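Long-range contact in phytochromobilin synthase (Solanum lycopersicum, PDB 6KME), which probably reduces biliverdin IX alpha to phytochromobilin, the chromophore of plant phytochromes, as a ferredoxin-dependent bilin reductase: residues L83-C88 with D99-P104. The protein carries 1 engineered substitution. Sequence-based numbering, arbitrary orientation.
Sequences LLRSLC and DFAAFP
R85 reaches across to D99 on the neighbouring strand and forms a salt bridge in which both terminal nitrogens donate hydrogen bonds to OD1. NH1 of R85 lies 2.8 Å from D99 OD1 and NH2 3.0 Å from the same atom, both coming from one face of the carboxylate and well above its plane, although OD1 stays close to the plane of the guanidinium; a weak bond runs from NH2 to OD2. The arginine chain bends at chi2 (-71°), which folds the guanidinium over A101, whose CB sits 3.4 Å above the centre of one face. NE of R85 approaches F103 CE2 at 3.6 Å, the guanidinium perpendicular to the phenyl ring, and donates to L262 O, while F263 adds a cation-pi contact. Without the guanidinium, as with an alanine here, the D99 carboxylate would probably lose the two-nitrogen grip on OD1 and be freer to turn beside the biliverdin it touches.

Backbone bonding is that of an antiparallel hairpin, strands 81-91 and 96-104, in the middle of the seven-stranded antiparallel sheet of the bilin reductase fold. L83 with F103, R85 with A101 and L87 with D99 are hydrogen-bonded pairs, each closed by two N-H...O bonds; F103 N to L83 O, at 2.8 Å, is almost straight.

Apolar contacts divide between the two faces of the sheet. L84, S86, F100 and A102 share one face, where L84, S86 and F100 pack on helix 34-47. There, CD1 of L84 touches both F100 CZ and A102 CB, each at 3.6 Å, and S86 CB packs against F100 CD2 at 3.7 Å. On the face carrying R85, L83 and F103 run side by side, and the F103 side chain also touches Y231 and L232 of helix 218-238.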
# COMPACT_ATOMS: atom_id res chain seq x y z
N LEU A 83 -10.24 7.54 -2.23
CA LEU A 83 -9.27 7.69 -3.31
C LEU A 83 -8.81 6.31 -3.77
O LEU A 83 -8.31 5.52 -2.97
CB LEU A 83 -8.06 8.52 -2.88
CG LEU A 83 -6.98 8.64 -3.96
CD1 LEU A 83 -7.55 9.23 -5.27
CD2 LEU A 83 -5.79 9.45 -3.45
N LEU A 84 -9.00 6.03 -5.05
CA LEU A 84 -8.39 4.88 -5.70
C LEU A 84 -7.40 5.45 -6.72
O LEU A 84 -7.81 6.19 -7.62
CB LEU A 84 -9.44 4.02 -6.40
CG LEU A 84 -8.99 2.75 -7.12
CD1 LEU A 84 -8.50 1.75 -6.11
CD2 LEU A 84 -10.16 2.15 -7.93
N ARG A 85 -6.12 5.12 -6.57
CA ARG A 85 -5.12 5.76 -7.41
C ARG A 85 -4.02 4.77 -7.78
O ARG A 85 -3.68 3.86 -7.02
CB ARG A 85 -4.55 7.03 -6.74
CG ARG A 85 -3.25 6.86 -5.94
CD ARG A 85 -3.46 6.07 -4.65
NE ARG A 85 -2.25 6.00 -3.81
CZ ARG A 85 -1.25 5.13 -3.98
NH1 ARG A 85 -1.29 4.27 -4.99
NH2 ARG A 85 -0.21 5.12 -3.15
N SER A 86 -3.49 4.96 -8.99
CA SER A 86 -2.41 4.12 -9.49
C SER A 86 -1.30 4.98 -10.07
O SER A 86 -1.55 6.02 -10.70
CB SER A 86 -2.90 3.13 -10.55
OG SER A 86 -3.34 3.82 -11.71
N LEU A 87 -0.07 4.53 -9.85
CA LEU A 87 1.11 5.04 -10.54
C LEU A 87 1.73 3.85 -11.23
O LEU A 87 1.94 2.80 -10.61
CB LEU A 87 2.10 5.69 -9.56
CG LEU A 87 3.51 5.97 -10.11
CD1 LEU A 87 3.49 7.03 -11.21
CD2 LEU A 87 4.46 6.37 -8.99
N CYS A 88 1.96 3.98 -12.54
CA CYS A 88 2.55 2.91 -13.32
C CYS A 88 3.75 3.46 -14.08
O CYS A 88 3.65 4.49 -14.75
CB CYS A 88 1.52 2.30 -14.29
SG CYS A 88 2.15 0.83 -15.11
N ASP A 99 2.28 1.08 -8.23
CA ASP A 99 1.76 1.46 -6.92
C ASP A 99 0.27 1.71 -7.09
O ASP A 99 -0.12 2.72 -7.68
CB ASP A 99 2.46 2.70 -6.35
CG ASP A 99 2.00 3.04 -4.90
OD1 ASP A 99 0.88 2.65 -4.50
OD2 ASP A 99 2.77 3.68 -4.15
N PHE A 100 -0.54 0.80 -6.55
CA PHE A 100 -1.99 0.81 -6.66
C PHE A 100 -2.55 0.71 -5.25
O PHE A 100 -2.18 -0.20 -4.50
CB PHE A 100 -2.44 -0.37 -7.54
CG PHE A 100 -3.92 -0.42 -7.78
CD1 PHE A 100 -4.76 -1.05 -6.87
CD2 PHE A 100 -4.46 0.15 -8.92
CE1 PHE A 100 -6.14 -1.09 -7.10
CE2 PHE A 100 -5.83 0.12 -9.15
CZ PHE A 100 -6.66 -0.50 -8.24
N ALA A 101 -3.41 1.65 -4.86
CA ALA A 101 -3.98 1.66 -3.51
C ALA A 101 -5.42 2.13 -3.54
O ALA A 101 -5.82 2.95 -4.38
CB ALA A 101 -3.18 2.57 -2.56
N ALA A 102 -6.20 1.62 -2.59
CA ALA A 102 -7.57 2.06 -2.35
C ALA A 102 -7.66 2.55 -0.91
O ALA A 102 -7.42 1.79 0.03
CB ALA A 102 -8.57 0.94 -2.61
N PHE A 103 -7.98 3.84 -0.75
CA PHE A 103 -8.14 4.47 0.55
C PHE A 103 -9.63 4.66 0.82
O PHE A 103 -10.31 5.35 0.03
CB PHE A 103 -7.44 5.82 0.59
CG PHE A 103 -5.94 5.75 0.35
CD1 PHE A 103 -5.16 4.78 0.96
CD2 PHE A 103 -5.31 6.69 -0.47
CE1 PHE A 103 -3.78 4.73 0.74
CE2 PHE A 103 -3.94 6.65 -0.69
CZ PHE A 103 -3.17 5.67 -0.09
N PRO A 104 -10.17 4.13 1.91
CA PRO A 104 -11.60 4.32 2.20
C PRO A 104 -11.89 5.69 2.81
O PRO A 104 -11.02 6.35 3.39
CB PRO A 104 -11.91 3.20 3.20
CG PRO A 104 -10.60 2.94 3.89
CD PRO A 104 -9.51 3.25 2.89